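Local structure of PfEMP1 variant 1 of strain MC (Plasmodium falciparum, 5LGD) at residues A9-W14 and G64-H69; V15-I20 and D101-A106; L90-L95 and R111-L116. The protein is one all-helical, Duffy-binding-like-clan domain of a much longer parasite protein that probably binds receptors on the host cell surface. All coordinates share one frame; numbering follows the deposited sequence.

Interaction 1 of 3, residues A9-W14 and G64-H69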
loop_
_atom_site.group_PDB
_atom_site.type_symbol
_atom_site.label_atom_id
_atom_site.label_comp_id
_atom_site.label_asym_id
_atom_site.label_seq_id
_atom_site.Cartn_x
_atom_site.Cartn_y
_atom_site.Cartn_z
ATOM N N ALA B 9 -16.071 -21.843 -2.684
ATOM C CA ALA B 9 -17.109 -22.536 -1.896
ATOM C C ALA B 9 -17.079 -24.044 -2.133
ATOM O O ALA B 9 -17.126 -24.820 -1.171
ATOM C CB ALA B 9 -18.484 -21.995 -2.250
ATOM N N PHE B 10 -17.000 -24.459 -3.427
ATOM C CA PHE B 10 -16.974 -25.865 -3.792
ATOM C C PHE B 10 -15.753 -26.580 -3.243
ATOM O O PHE B 10 -15.884 -27.667 -2.668
ATOM C CB PHE B 10 -17.087 -26.050 -5.315
ATOM C CG PHE B 10 -17.081 -27.501 -5.714
ATOM C CD1 PHE B 10 -18.247 -28.248 -5.687
ATOM C CD2 PHE B 10 -15.900 -28.129 -6.098
ATOM C CE1 PHE B 10 -18.230 -29.605 -6.006
ATOM C CE2 PHE B 10 -15.893 -29.476 -6.461
ATOM C CZ PHE B 10 -17.048 -30.212 -6.373
ATOM N N PHE B 11 -14.570 -25.974 -3.449
ATOM C CA PHE B 11 -13.270 -26.476 -3.002
ATOM C C PHE B 11 -13.291 -26.939 -1.519
ATOM O O PHE B 11 -12.895 -28.066 -1.214
ATOM C CB PHE B 11 -12.171 -25.402 -3.243
ATOM C CG PHE B 11 -10.771 -25.817 -2.854
ATOM C CD1 PHE B 11 -10.350 -25.754 -1.526
ATOM C CD2 PHE B 11 -9.889 -26.319 -3.804
ATOM C CE1 PHE B 11 -9.066 -26.175 -1.163
ATOM C CE2 PHE B 11 -8.586 -26.698 -3.450
ATOM C CZ PHE B 11 -8.199 -26.660 -2.133
ATOM N N TRP B 12 -13.760 -26.072 -0.620
ATOM C CA TRP B 12 -13.773 -26.358 0.809
ATOM C C TRP B 12 -14.830 -27.342 1.212
ATOM O O TRP B 12 -14.551 -28.213 2.034
ATOM C CB TRP B 12 -13.847 -25.058 1.606
ATOM C CG TRP B 12 -12.566 -24.313 1.433
ATOM C CD1 TRP B 12 -12.363 -23.180 0.699
ATOM C CD2 TRP B 12 -11.272 -24.762 1.850
ATOM N NE1 TRP B 12 -11.031 -22.847 0.710
ATOM C CE2 TRP B 12 -10.341 -23.791 1.430
ATOM C CE3 TRP B 12 -10.823 -25.845 2.621
ATOM C CZ2 TRP B 12 -8.987 -23.887 1.722
ATOM C CZ3 TRP B 12 -9.479 -25.944 2.894
ATOM C CH2 TRP B 12 -8.578 -24.972 2.450
ATOM N N MET B 13 -15.982 -27.291 0.558
ATOM C CA MET B 13 -17.071 -28.244 0.754
ATOM C C MET B 13 -16.607 -29.672 0.400
ATOM O O MET B 13 -16.932 -30.607 1.123
ATOM C CB MET B 13 -18.255 -27.860 -0.148
ATOM C CG MET B 13 -19.535 -28.588 0.205
ATOM S SD MET B 13 -20.493 -29.038 -1.253
ATOM C CE MET B 13 -19.295 -30.069 -2.161
ATOM N N TRP B 14 -15.903 -29.834 -0.725
ATOM C CA TRP B 14 -15.423 -31.127 -1.212
ATOM C C TRP B 14 -14.397 -31.697 -0.234
ATOM O O TRP B 14 -14.507 -32.867 0.153
ATOM C CB TRP B 14 -14.853 -31.013 -2.636
ATOM C CG TRP B 14 -14.411 -32.325 -3.200
ATOM C CD1 TRP B 14 -15.110 -33.122 -4.062
ATOM C CD2 TRP B 14 -13.164 -32.997 -2.952
ATOM N NE1 TRP B 14 -14.385 -34.257 -4.348
ATOM C CE2 TRP B 14 -13.195 -34.214 -3.663
ATOM C CE3 TRP B 14 -12.023 -32.692 -2.188
ATOM C CZ2 TRP B 14 -12.145 -35.135 -3.613
ATOM C CZ3 TRP B 14 -10.984 -33.612 -2.143
ATOM C CH2 TRP B 14 -11.048 -34.807 -2.862
ATOM N N GLY B 64 -8.060 -34.667 -8.709
ATOM C CA GLY B 64 -7.245 -34.336 -9.876
ATOM C C GLY B 64 -7.862 -33.196 -10.667
ATOM O O GLY B 64 -7.163 -32.244 -11.054
ATOM N N LYS B 65 -9.193 -33.281 -10.890
ATOM C CA LYS B 65 -9.986 -32.272 -11.609
ATOM C C LYS B 65 -10.018 -30.923 -10.843
ATOM O O LYS B 65 -9.900 -29.861 -11.461
ATOM C CB LYS B 65 -11.413 -32.799 -11.887
ATOM C CG LYS B 65 -11.524 -33.775 -13.087
ATOM C CD LYS B 65 -12.686 -34.746 -12.870
ATOM C CE LYS B 65 -12.652 -35.955 -13.798
ATOM N NZ LYS B 65 -13.463 -35.758 -15.038
ATOM N N ILE B 66 -10.156 -30.975 -9.502
ATOM C CA ILE B 66 -10.174 -29.793 -8.633
ATOM C C ILE B 66 -8.802 -29.116 -8.658
ATOM O O ILE B 66 -8.749 -27.895 -8.815
ATOM C CB ILE B 66 -10.682 -30.161 -7.221
ATOM C CG1 ILE B 66 -12.156 -30.578 -7.316
ATOM C CG2 ILE B 66 -10.509 -29.009 -6.244
ATOM C CD1 ILE B 66 -12.763 -31.258 -6.120
ATOM N N LYS B 67 -7.697 -29.905 -8.575
ATOM C CA LYS B 67 -6.328 -29.353 -8.617
ATOM C C LYS B 67 -6.062 -28.668 -9.933
ATOM O O LYS B 67 -5.382 -27.642 -9.964
ATOM C CB LYS B 67 -5.260 -30.426 -8.365
ATOM C CG LYS B 67 -5.195 -30.902 -6.906
ATOM C CD LYS B 67 -3.951 -31.763 -6.682
ATOM C CE LYS B 67 -4.068 -33.165 -7.255
ATOM N NZ LYS B 67 -2.784 -33.905 -7.169
ATOM N N ASP B 68 -6.612 -29.234 -11.021
ATOM C CA ASP B 68 -6.489 -28.722 -12.385
ATOM C C ASP B 68 -7.117 -27.347 -12.545
ATOM O O ASP B 68 -6.494 -26.486 -13.163
ATOM C CB ASP B 68 -7.027 -29.740 -13.406
ATOM C CG ASP B 68 -6.016 -30.819 -13.760
ATOM O OD1 ASP B 68 -4.807 -30.486 -13.898
ATOM O OD2 ASP B 68 -6.435 -31.984 -13.955
ATOM N N HIS B 69 -8.288 -27.099 -11.927
ATOM C CA HIS B 69 -8.910 -25.768 -11.998
ATOM C C HIS B 69 -8.147 -24.766 -11.122
ATOM O O HIS B 69 -8.057 -23.593 -11.485
ATOM C CB HIS B 69 -10.409 -25.799 -11.605
ATOM C CG HIS B 69 -11.135 -24.564 -12.055
ATOM N ND1 HIS B 69 -11.545 -23.605 -11.157
ATOM C CD2 HIS B 69 -11.408 -24.128 -13.305
ATOM C CE1 HIS B 69 -12.084 -22.637 -11.872
ATOM N NE2 HIS B 69 -12.022 -22.903 -13.171
#

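Interaction 2 of 3, residues V15-I20 and D101-A106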
loop_
_atom_site.group_PDB
_atom_site.type_symbol
_atom_site.label_atom_id
_atom_site.label_comp_id
_atom_site.label_asym_id
_atom_site.label_seq_id
_atom_site.Cartn_x
_atom_site.Cartn_y
_atom_site.Cartn_z
ATOM N N VAL B 15 -13.409 -30.875 0.147
ATOM C CA VAL B 15 -12.350 -31.185 1.119
ATOM C C VAL B 15 -12.995 -31.632 2.451
ATOM O O VAL B 15 -12.668 -32.701 2.973
ATOM C CB VAL B 15 -11.371 -29.983 1.282
ATOM C CG1 VAL B 15 -10.518 -30.120 2.544
ATOM C CG2 VAL B 15 -10.477 -29.839 0.051
ATOM N N HIS B 16 -13.929 -30.831 2.977
ATOM C CA HIS B 16 -14.645 -31.144 4.200
ATOM C C HIS B 16 -15.399 -32.493 4.107
ATOM O O HIS B 16 -15.234 -33.363 4.974
ATOM C CB HIS B 16 -15.629 -29.992 4.524
ATOM C CG HIS B 16 -16.570 -30.329 5.629
ATOM N ND1 HIS B 16 -17.825 -30.848 5.371
ATOM C CD2 HIS B 16 -16.402 -30.232 6.964
ATOM C CE1 HIS B 16 -18.376 -31.039 6.550
ATOM N NE2 HIS B 16 -17.565 -30.667 7.533
ATOM N N ASP B 17 -16.248 -32.645 3.078
ATOM C CA ASP B 17 -17.037 -33.865 2.866
ATOM C C ASP B 17 -16.156 -35.108 2.612
ATOM O O ASP B 17 -16.531 -36.192 3.043
ATOM C CB ASP B 17 -18.036 -33.670 1.704
ATOM C CG ASP B 17 -19.069 -32.573 1.913
ATOM O OD1 ASP B 17 -19.082 -31.951 3.009
ATOM O OD2 ASP B 17 -19.838 -32.313 0.983
ATOM N N MET B 18 -14.984 -34.965 1.953
ATOM C CA MET B 18 -14.165 -36.154 1.761
ATOM C C MET B 18 -13.535 -36.589 3.113
ATOM O O MET B 18 -13.553 -37.788 3.431
ATOM C CB MET B 18 -13.182 -36.033 0.572
ATOM C CG MET B 18 -11.791 -35.591 0.918
ATOM S SD MET B 18 -10.789 -37.007 1.411
ATOM C CE MET B 18 -9.293 -36.209 1.638
ATOM N N LEU B 19 -13.120 -35.619 3.948
ATOM C CA LEU B 19 -12.532 -35.884 5.271
ATOM C C LEU B 19 -13.524 -36.552 6.189
ATOM O O LEU B 19 -13.163 -37.483 6.928
ATOM C CB LEU B 19 -11.998 -34.587 5.896
ATOM C CG LEU B 19 -10.758 -33.977 5.179
ATOM C CD1 LEU B 19 -10.358 -32.654 5.806
ATOM C CD2 LEU B 19 -9.589 -34.912 5.224
ATOM N N ILE B 20 -14.794 -36.130 6.062
ATOM C CA ILE B 20 -15.936 -36.626 6.808
ATOM C C ILE B 20 -16.272 -38.038 6.344
ATOM O O ILE B 20 -16.489 -38.910 7.172
ATOM C CB ILE B 20 -17.129 -35.604 6.782
ATOM C CG1 ILE B 20 -16.832 -34.333 7.655
ATOM C CG2 ILE B 20 -18.450 -36.216 7.240
ATOM C CD1 ILE B 20 -16.179 -34.524 8.952
ATOM N N ASP B 101 -13.559 -22.549 10.790
ATOM C CA ASP B 101 -14.099 -21.208 10.518
ATOM C C ASP B 101 -15.355 -21.287 9.623
ATOM O O ASP B 101 -16.279 -20.501 9.794
ATOM C CB ASP B 101 -13.030 -20.354 9.797
ATOM C CG ASP B 101 -11.907 -19.831 10.676
ATOM O OD1 ASP B 101 -11.921 -20.119 11.904
ATOM O OD2 ASP B 101 -11.003 -19.147 10.138
ATOM N N THR B 102 -15.371 -22.243 8.682
ATOM C CA THR B 102 -16.455 -22.466 7.743
ATOM C C THR B 102 -17.617 -23.261 8.340
ATOM O O THR B 102 -18.765 -22.916 8.090
ATOM C CB THR B 102 -15.883 -23.114 6.474
ATOM O OG1 THR B 102 -14.765 -22.345 6.024
ATOM C CG2 THR B 102 -16.906 -23.239 5.347
ATOM N N TYR B 103 -17.336 -24.296 9.132
ATOM C CA TYR B 103 -18.382 -25.190 9.659
ATOM C C TYR B 103 -18.749 -24.980 11.099
ATOM O O TYR B 103 -19.816 -25.419 11.511
ATOM C CB TYR B 103 -17.991 -26.653 9.418
ATOM C CG TYR B 103 -18.054 -26.988 7.943
ATOM C CD1 TYR B 103 -17.011 -26.645 7.083
ATOM C CD2 TYR B 103 -19.190 -27.577 7.391
ATOM C CE1 TYR B 103 -17.098 -26.883 5.705
ATOM C CE2 TYR B 103 -19.291 -27.812 6.022
ATOM C CZ TYR B 103 -18.245 -27.461 5.181
ATOM O OH TYR B 103 -18.346 -27.753 3.841
ATOM N N GLY B 104 -17.831 -24.437 11.870
ATOM C CA GLY B 104 -18.027 -24.117 13.274
ATOM C C GLY B 104 -18.177 -25.301 14.206
ATOM O O GLY B 104 -18.709 -25.133 15.298
ATOM N N ASP B 105 -17.710 -26.497 13.785
ATOM C CA ASP B 105 -17.830 -27.737 14.541
ATOM C C ASP B 105 -16.462 -28.230 14.993
ATOM O O ASP B 105 -15.757 -28.881 14.231
ATOM C CB ASP B 105 -18.578 -28.774 13.680
ATOM C CG ASP B 105 -18.976 -30.080 14.336
ATOM O OD1 ASP B 105 -18.495 -30.362 15.455
ATOM O OD2 ASP B 105 -19.719 -30.855 13.697
ATOM N N ALA B 106 -16.099 -27.922 16.251
ATOM C CA ALA B 106 -14.814 -28.273 16.860
ATOM C C ALA B 106 -14.576 -29.776 16.982
ATOM O O ALA B 106 -13.429 -30.236 16.899
ATOM C CB ALA B 106 -14.696 -27.608 18.225
HETATM O O HOH W 1 -20.614 -29.744 3.389
#

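Interaction 3 of 3, residues L90-L95 and R111-L116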
loop_
_atom_site.group_PDB
_atom_site.type_symbol
_atom_site.label_atom_id
_atom_site.label_comp_id
_atom_site.label_asym_id
_atom_site.label_seq_id
_atom_site.Cartn_x
_atom_site.Cartn_y
_atom_site.Cartn_z
ATOM N N LEU B 90 -3.304 -26.342 2.280
ATOM C CA LEU B 90 -3.705 -27.652 2.782
ATOM C C LEU B 90 -2.813 -28.215 3.867
ATOM O O LEU B 90 -3.109 -29.297 4.355
ATOM C CB LEU B 90 -3.860 -28.632 1.602
ATOM C CG LEU B 90 -4.958 -28.233 0.620
ATOM C CD1 LEU B 90 -4.906 -29.056 -0.643
ATOM C CD2 LEU B 90 -6.348 -28.319 1.271
ATOM N N MET B 91 -1.775 -27.473 4.311
ATOM C CA MET B 91 -0.948 -27.874 5.451
ATOM C C MET B 91 -1.921 -28.096 6.617
ATOM O O MET B 91 -2.922 -27.377 6.716
ATOM C CB MET B 91 0.077 -26.777 5.815
ATOM C CG MET B 91 1.255 -26.679 4.843
ATOM S SD MET B 91 2.109 -28.264 4.589
ATOM C CE MET B 91 3.006 -28.446 6.200
ATOM N N LYS B 92 -1.704 -29.168 7.400
ATOM C CA LYS B 92 -2.595 -29.581 8.490
ATOM C C LYS B 92 -3.189 -28.432 9.353
ATOM O O LYS B 92 -4.412 -28.356 9.455
ATOM C CB LYS B 92 -1.915 -30.636 9.388
ATOM C CG LYS B 92 -2.823 -31.173 10.504
ATOM C CD LYS B 92 -2.104 -32.175 11.413
ATOM C CE LYS B 92 -1.103 -31.571 12.378
ATOM N NZ LYS B 92 -1.764 -30.749 13.431
ATOM N N ASP B 93 -2.351 -27.566 9.983
ATOM C CA ASP B 93 -2.858 -26.517 10.881
ATOM C C ASP B 93 -3.758 -25.500 10.195
ATOM O O ASP B 93 -4.791 -25.144 10.769
ATOM C CB ASP B 93 -1.744 -25.812 11.655
ATOM C CG ASP B 93 -0.840 -26.691 12.522
ATOM O OD1 ASP B 93 -1.325 -27.733 13.046
ATOM O OD2 ASP B 93 0.333 -26.321 12.708
ATOM N N LEU B 94 -3.398 -25.029 8.969
ATOM C CA LEU B 94 -4.277 -24.098 8.254
ATOM C C LEU B 94 -5.545 -24.795 7.769
ATOM O O LEU B 94 -6.615 -24.201 7.792
ATOM C CB LEU B 94 -3.555 -23.429 7.060
ATOM C CG LEU B 94 -4.370 -22.417 6.222
ATOM C CD1 LEU B 94 -4.927 -21.291 7.079
ATOM C CD2 LEU B 94 -3.491 -21.779 5.118
ATOM N N LEU B 95 -5.417 -26.029 7.275
ATOM C CA LEU B 95 -6.556 -26.806 6.796
ATOM C C LEU B 95 -7.672 -26.910 7.876
ATOM O O LEU B 95 -8.841 -26.676 7.580
ATOM C CB LEU B 95 -6.094 -28.208 6.362
ATOM C CG LEU B 95 -7.180 -29.177 5.958
ATOM C CD1 LEU B 95 -7.992 -28.610 4.823
ATOM C CD2 LEU B 95 -6.584 -30.476 5.494
ATOM N N ARG B 111 -11.941 -35.174 15.245
ATOM C CA ARG B 111 -12.032 -36.417 14.465
ATOM C C ARG B 111 -11.088 -36.379 13.244
ATOM O O ARG B 111 -10.418 -37.379 12.952
ATOM C CB ARG B 111 -13.493 -36.696 13.982
ATOM C CG ARG B 111 -14.581 -36.782 15.072
ATOM C CD ARG B 111 -15.875 -37.568 14.736
ATOM N NE ARG B 111 -16.331 -37.556 13.336
ATOM C CZ ARG B 111 -17.012 -36.570 12.752
ATOM N NH1 ARG B 111 -17.268 -35.455 13.407
ATOM N NH2 ARG B 111 -17.376 -36.667 11.482
ATOM N N ILE B 112 -11.049 -35.223 12.527
ATOM C CA ILE B 112 -10.233 -35.034 11.328
ATOM C C ILE B 112 -8.738 -35.083 11.739
ATOM O O ILE B 112 -7.976 -35.865 11.167
ATOM C CB ILE B 112 -10.610 -33.732 10.571
ATOM C CG1 ILE B 112 -12.076 -33.825 10.059
ATOM C CG2 ILE B 112 -9.612 -33.503 9.400
ATOM C CD1 ILE B 112 -12.733 -32.559 9.498
ATOM N N GLU B 113 -8.358 -34.297 12.777
ATOM C CA GLU B 113 -7.018 -34.232 13.350
ATOM C C GLU B 113 -6.541 -35.654 13.716
ATOM O O GLU B 113 -5.434 -36.023 13.326
ATOM C CB GLU B 113 -7.029 -33.296 14.564
ATOM C CG GLU B 113 -5.684 -32.708 14.944
ATOM C CD GLU B 113 -5.704 -31.719 16.095
ATOM O OE1 GLU B 113 -6.681 -31.716 16.881
ATOM O OE2 GLU B 113 -4.721 -30.955 16.221
ATOM N N ALA B 114 -7.405 -36.475 14.353
ATOM C CA ALA B 114 -7.117 -37.873 14.719
ATOM C C ALA B 114 -6.853 -38.745 13.464
ATOM O O ALA B 114 -5.877 -39.515 13.437
ATOM C CB ALA B 114 -8.280 -38.455 15.505
ATOM N N LEU B 115 -7.747 -38.627 12.443
ATOM C CA LEU B 115 -7.672 -39.306 11.140
ATOM C C LEU B 115 -6.352 -38.955 10.437
ATOM O O LEU B 115 -5.677 -39.849 9.935
ATOM C CB LEU B 115 -8.876 -38.918 10.249
ATOM C CG LEU B 115 -8.998 -39.633 8.886
ATOM C CD1 LEU B 115 -9.955 -40.836 8.985
ATOM C CD2 LEU B 115 -9.536 -38.700 7.855
ATOM N N LEU B 116 -5.971 -37.667 10.436
ATOM C CA LEU B 116 -4.729 -37.223 9.802
ATOM C C LEU B 116 -3.495 -37.687 10.587
ATOM O O LEU B 116 -2.495 -38.052 9.964
ATOM C CB LEU B 116 -4.724 -35.696 9.597
ATOM C CG LEU B 116 -5.823 -35.084 8.717
ATOM C CD1 LEU B 116 -5.700 -33.586 8.690
ATOM C CD2 LEU B 116 -5.772 -35.638 7.272
#

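Interaction 1 of 3, residues A9-W14 and G64-H69
Ile-66 pushes its branched side chain among Phe-10, Phe-11 and Trp-14 where two roughly antiparallel helices pack in this all-helical domain of the Duffy-binding-like clan. Helix 7-29 brings the aromatics and helix 45-70 the isoleucine. The local axes run at 149° to each other and stay 11.5 Å apart at their closest, a wide spacing that these large side chains bridge.

One contact is a CH-pi interaction. Ile-66 CD1 lies over a face of the Trp-14 indole, 3.5 Å from the centroid of its five-membered ring and only 10° off the normal.

The others are plain apolar contacts. The same methyl reaches the rim of Phe-10, near the ring plane, with CD1 3.6 Å from Phe-10 CE2; here the two side chains cross at about a right angle. The second branch goes to a different ring: Ile-66 CG2 is 3.7 Å from Phe-11 CD2, approaching obliquely. With CG1 anti to the carbonyl carbon of Ile-66 (chi1 -66°), the CG1-CD1 arm is turned to Trp-14 and Phe-10, and CG2, anti to the backbone N, to Phe-11.

Polar atoms beside this apolar centre are met by neighbours in the same chain. Trp-14 NE1 hydrogen-bonds to Glu-62, and Ile-66 O to the hydroxyl of Tyr-7. Phe-11 also meets an aromatic side chain of another protein's chain edge-to-face, so the contact lies just behind an intermolecular surface. On helix 7-29 itself, Phe-11 CD1 sits 3.5 Å above the plane of the Trp-12 ring, over its centre.

Interaction 2 of 3, residues V15-I20 and D101-A106
With chi1 at 170°, His-16 swings its ring away from its own backbone N and out from helix 7-29, while Tyr-103, its CG anti to the carbonyl carbon (chi1 -70°), carries its phenol across from the last turn of helix 92-103. The two meet as a face-to-face aromatic stack between helices of the bundle. Their planes differ by only 6° and the ring centroids are 3.5 Å apart, a close, nearly eclipsed overlap in which His-16 CG lies 3.4 Å from Tyr-103 CZ.

The imidazole is held on several sides. Tyr-103 takes one face, and Ile-20 CG1 covers the opposite one, 3.7 Å above the plane. At the edge, His-16 ND1 donates a nearly straight hydrogen bond of 2.9 Å to Asp-17 OD1, which lies in the ring plane. NE2 is hydrogen-bonded to Glu-108 of helix 106-118. Two carboxylates on the two ring nitrogens fix the rotation of the ring and would tend to favour a positively charged histidine.

Just past Tyr-103 the helix ends at Gly-104, whose positive phi suits a glycine, and Asp-105 then N-caps helix 106-118, with OD1 accepting from the backbone N of Glu-108. One water bridges the polar ends of the two segments: it donates to Asp-17 OD1 at 2.7 Å and hydrogen-bonds with Tyr-103 OH at 3.1 Å.

Interaction 3 of 3, residues L90-L95 and R111-L116
Carboxylates are the flat groups that matter where Lys-92 meets Glu-113 and Leu-116; no aromatic ring takes part. The Glu-113 carboxylate presents OE2 toward the ammonium group of Lys-92, but OE2 and NZ remain 4.1 Å apart, too far for a salt bridge. The Asp-93 carboxylate does make one: Lys-92 NZ donates to Asp-93 OD1 over 3.1 Å, meeting the oxygen nearly along its C-O bond direction.

The shape of the lysine explains this choice. Its chain leaves the backbone extended, then bends twice, at chi3 (74°) and chi4 (68°), so that NZ curls back to the next residue of its own helix instead of reaching straight across. Glu-113, extended beyond CG, brings its acid near NZ at an oblique angle to the lysine. The lysine charge therefore lies near two acids, Asp-93 OD1 and Glu-113 OE2 being 5.7 Å apart, and it probably eases the repulsion between them.

Beneath these charges the contact is apolar. Lys-92 CG passes Leu-116 CD1 at 4.2 Å, the two side chains sliding by each other in opposite directions. Together the segments bury 161 Å², with Lys-92 and Leu-116 together giving about two thirds of it.

Met-91 is the N-cap residue of helix 92-103, and its carbonyl accepts the first-turn bond from Leu-95 N. This start of helix 92-103 packs on the later half of helix 106-118, the two forming a helical hairpin joined by a short turn at its far end. Leu-96 fills in between them against Ile-112, Glu-113 and Leu-116. Of the neighbouring helices, 7-29 meets Leu-115 through Ser-22, and 144-162 meets Leu-115 and also Leu-90, at the end of helix 82-90.

How the interactions relate
Interaction 1 is the most buried of the three and wholly apolar across its segments, an aliphatic side chain among aromatic rings. Interaction 2 is partly buried and mixes ring stacking with carboxylates and a water, while interaction 3, also partly buried, lays a lysine's aliphatic chain on a leucine beside a salt bridge within its own helix and a longer-range charge pair. Helix 7-29 serves interactions 1 and 2, and helix 92-103 serves interactions 2 and 3. The three contacts also touch directly: Tyr-103 OH lies 3.4 Å from Met-13 CA, Trp-12 CZ3 is 3.6 Å from Leu-95 CD1, and Leu-19 CD1 packs on Ile-112 CG2. Helix 7-29 thus runs past both arms of the 92-118 hairpin.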